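Local structure of succinylglutamate desuccinylase/aspartoacylase (3NA6) at residues A[104-109]-A[119-124]. The protein probably hydrolyses an N-acyl amino acid such as N-succinylglutamate or N-acetylaspartate, as a member of the zinc-dependent succinylglutamate desuccinylase/aspartoacylase family. Numbering follows the deposited sequence.
Sequences PIDRGN and DGTVTQ
D106 and T123 show how one loop carboxylate can grip both backbone and side chain in a helix's first turn. With CG between the backbone N and the carbonyl carbon (chi1 49°), the carboxylate of D106 crosses the T123 side chain obliquely and meets it with both oxygens. D106 OD1 offers its syn lone pair to T123 OG1, which donates over 2.7 Å. D106 OD2 takes the backbone N of T123 at 2.9 Å, in a nearly straight bond. D106 OD1 has a second donor, G108 N at 2.8 Å, on the anti side and tilted out of the carboxylate plane, which closes an Asx turn. A CB on the present backbone of G108 would clash with T123 OG1. An alanine at D106 would probably leave T123 N, T123 OG1 and G108 N without these acceptors, the turn losing its closing bond. Next to the carboxylate, the side chains of I105 and V122 cross at about a right angle, I105 CD1 lying 4.1 Å from V122 CG2. N109 OD1 is hydrogen-bonded to H59 NE2, possibly part of a metal site. T121 N donates to Q124 OE1 at 3.0 Å and Q124 N returns a weak bond to T121 OG1, a capping box opening helix 122-134.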
loop_
_atom_site.group_PDB
_atom_site.type_symbol
_atom_site.label_atom_id
_atom_site.label_comp_id
_atom_site.label_asym_id
_atom_site.label_seq_id
_atom_site.Cartn_x
_atom_site.Cartn_y
_atom_site.Cartn_z
ATOM N N PRO A 104 -7.562 -1.364 12.237
ATOM C CA PRO A 104 -7.316 -1.113 10.839
ATOM C C PRO A 104 -8.600 -0.759 10.037
ATOM O O PRO A 104 -8.495 -0.183 8.980
ATOM C CB PRO A 104 -6.710 -2.433 10.378
ATOM C CG PRO A 104 -7.352 -3.445 11.202
ATOM C CD PRO A 104 -7.608 -2.809 12.531
ATOM N N ILE A 105 -9.788 -1.052 10.563
ATOM C CA ILE A 105 -11.041 -0.714 9.886
ATOM C C ILE A 105 -11.280 0.801 9.881
ATOM O O ILE A 105 -11.608 1.360 8.852
ATOM C CB ILE A 105 -12.271 -1.450 10.523
ATOM C CG1 ILE A 105 -12.110 -2.979 10.454
ATOM C CG2 ILE A 105 -13.591 -1.058 9.815
ATOM C CD1 ILE A 105 -13.163 -3.806 11.346
ATOM N N ASP A 106 -11.074 1.475 11.020
ATOM C CA ASP A 106 -11.420 2.889 11.175
ATOM C C ASP A 106 -10.371 3.719 11.929
ATOM O O ASP A 106 -10.591 4.880 12.257
ATOM C CB ASP A 106 -12.780 2.979 11.876
ATOM C CG ASP A 106 -12.852 2.098 13.150
ATOM O OD1 ASP A 106 -11.809 1.937 13.837
ATOM O OD2 ASP A 106 -13.939 1.558 13.443
ATOM N N ARG A 107 -9.213 3.139 12.195
ATOM C CA ARG A 107 -8.182 3.802 12.956
ATOM C C ARG A 107 -8.687 4.152 14.363
ATOM O O ARG A 107 -8.103 4.968 15.055
ATOM C CB ARG A 107 -7.732 5.057 12.205
ATOM C CG ARG A 107 -6.242 5.314 12.211
ATOM C CD ARG A 107 -5.544 4.733 10.979
ATOM N NE ARG A 107 -5.257 3.306 11.141
ATOM C CZ ARG A 107 -4.862 2.492 10.164
ATOM N NH1 ARG A 107 -4.698 2.939 8.922
ATOM N NH2 ARG A 107 -4.639 1.212 10.432
ATOM N N GLY A 108 -9.762 3.516 14.803
ATOM C CA GLY A 108 -10.344 3.854 16.096
ATOM C C GLY A 108 -9.478 3.442 17.278
ATOM O O GLY A 108 -9.043 2.285 17.382
ATOM N N ASN A 109 -9.246 4.402 18.163
ATOM C CA ASN A 109 -8.720 4.125 19.490
ATOM C C ASN A 109 -9.913 3.860 20.399
ATOM O O ASN A 109 -10.663 4.786 20.773
ATOM C CB ASN A 109 -7.905 5.310 20.022
ATOM C CG ASN A 109 -7.287 5.025 21.388
ATOM O OD1 ASN A 109 -7.628 4.029 22.040
ATOM N ND2 ASN A 109 -6.364 5.883 21.820
ATOM N N ASP A 119 -24.748 3.279 15.403
ATOM C CA ASP A 119 -24.754 3.499 13.967
ATOM C C ASP A 119 -23.467 4.152 13.479
ATOM O O ASP A 119 -23.433 4.698 12.393
ATOM C CB ASP A 119 -25.969 4.364 13.578
ATOM C CG ASP A 119 -25.871 5.797 14.090
ATOM O OD1 ASP A 119 -25.231 6.051 15.124
ATOM O OD2 ASP A 119 -26.444 6.697 13.438
ATOM N N GLY A 120 -22.377 4.038 14.236
ATOM C CA GLY A 120 -21.111 4.631 13.812
ATOM C C GLY A 120 -20.158 3.626 13.200
ATOM O O GLY A 120 -20.582 2.619 12.639
ATOM N N THR A 121 -18.865 3.887 13.359
ATOM C CA THR A 121 -17.811 2.982 12.914
ATOM C C THR A 121 -17.825 1.699 13.751
ATOM O O THR A 121 -18.485 1.640 14.771
ATOM C CB THR A 121 -16.412 3.660 13.015
ATOM O OG1 THR A 121 -16.070 3.913 14.394
ATOM C CG2 THR A 121 -16.400 4.947 12.205
ATOM N N VAL A 122 -17.136 0.660 13.284
ATOM C CA VAL A 122 -17.024 -0.587 14.048
ATOM C C VAL A 122 -16.593 -0.295 15.506
ATOM O O VAL A 122 -17.209 -0.778 16.459
ATOM C CB VAL A 122 -16.099 -1.604 13.356
ATOM C CG1 VAL A 122 -15.788 -2.732 14.295
ATOM C CG2 VAL A 122 -16.808 -2.147 12.062
ATOM N N THR A 123 -15.552 0.509 15.673
ATOM C CA THR A 123 -15.023 0.811 17.014
ATOM C C THR A 123 -16.079 1.494 17.891
ATOM O O THR A 123 -16.210 1.207 19.069
ATOM C CB THR A 123 -13.727 1.649 16.902
ATOM O OG1 THR A 123 -12.724 0.884 16.181
ATOM C CG2 THR A 123 -13.163 2.005 18.298
ATOM N N GLN A 124 -16.843 2.402 17.298
ATOM C CA GLN A 124 -17.905 3.092 18.007
ATOM C C GLN A 124 -19.044 2.162 18.400
ATOM O O GLN A 124 -19.635 2.346 19.454
ATOM C CB GLN A 124 -18.461 4.237 17.166
ATOM C CG GLN A 124 -17.469 5.324 16.946
ATOM C CD GLN A 124 -18.028 6.451 16.161
ATOM O OE1 GLN A 124 -18.599 6.272 15.078
ATOM N NE2 GLN A 124 -17.909 7.640 16.718
#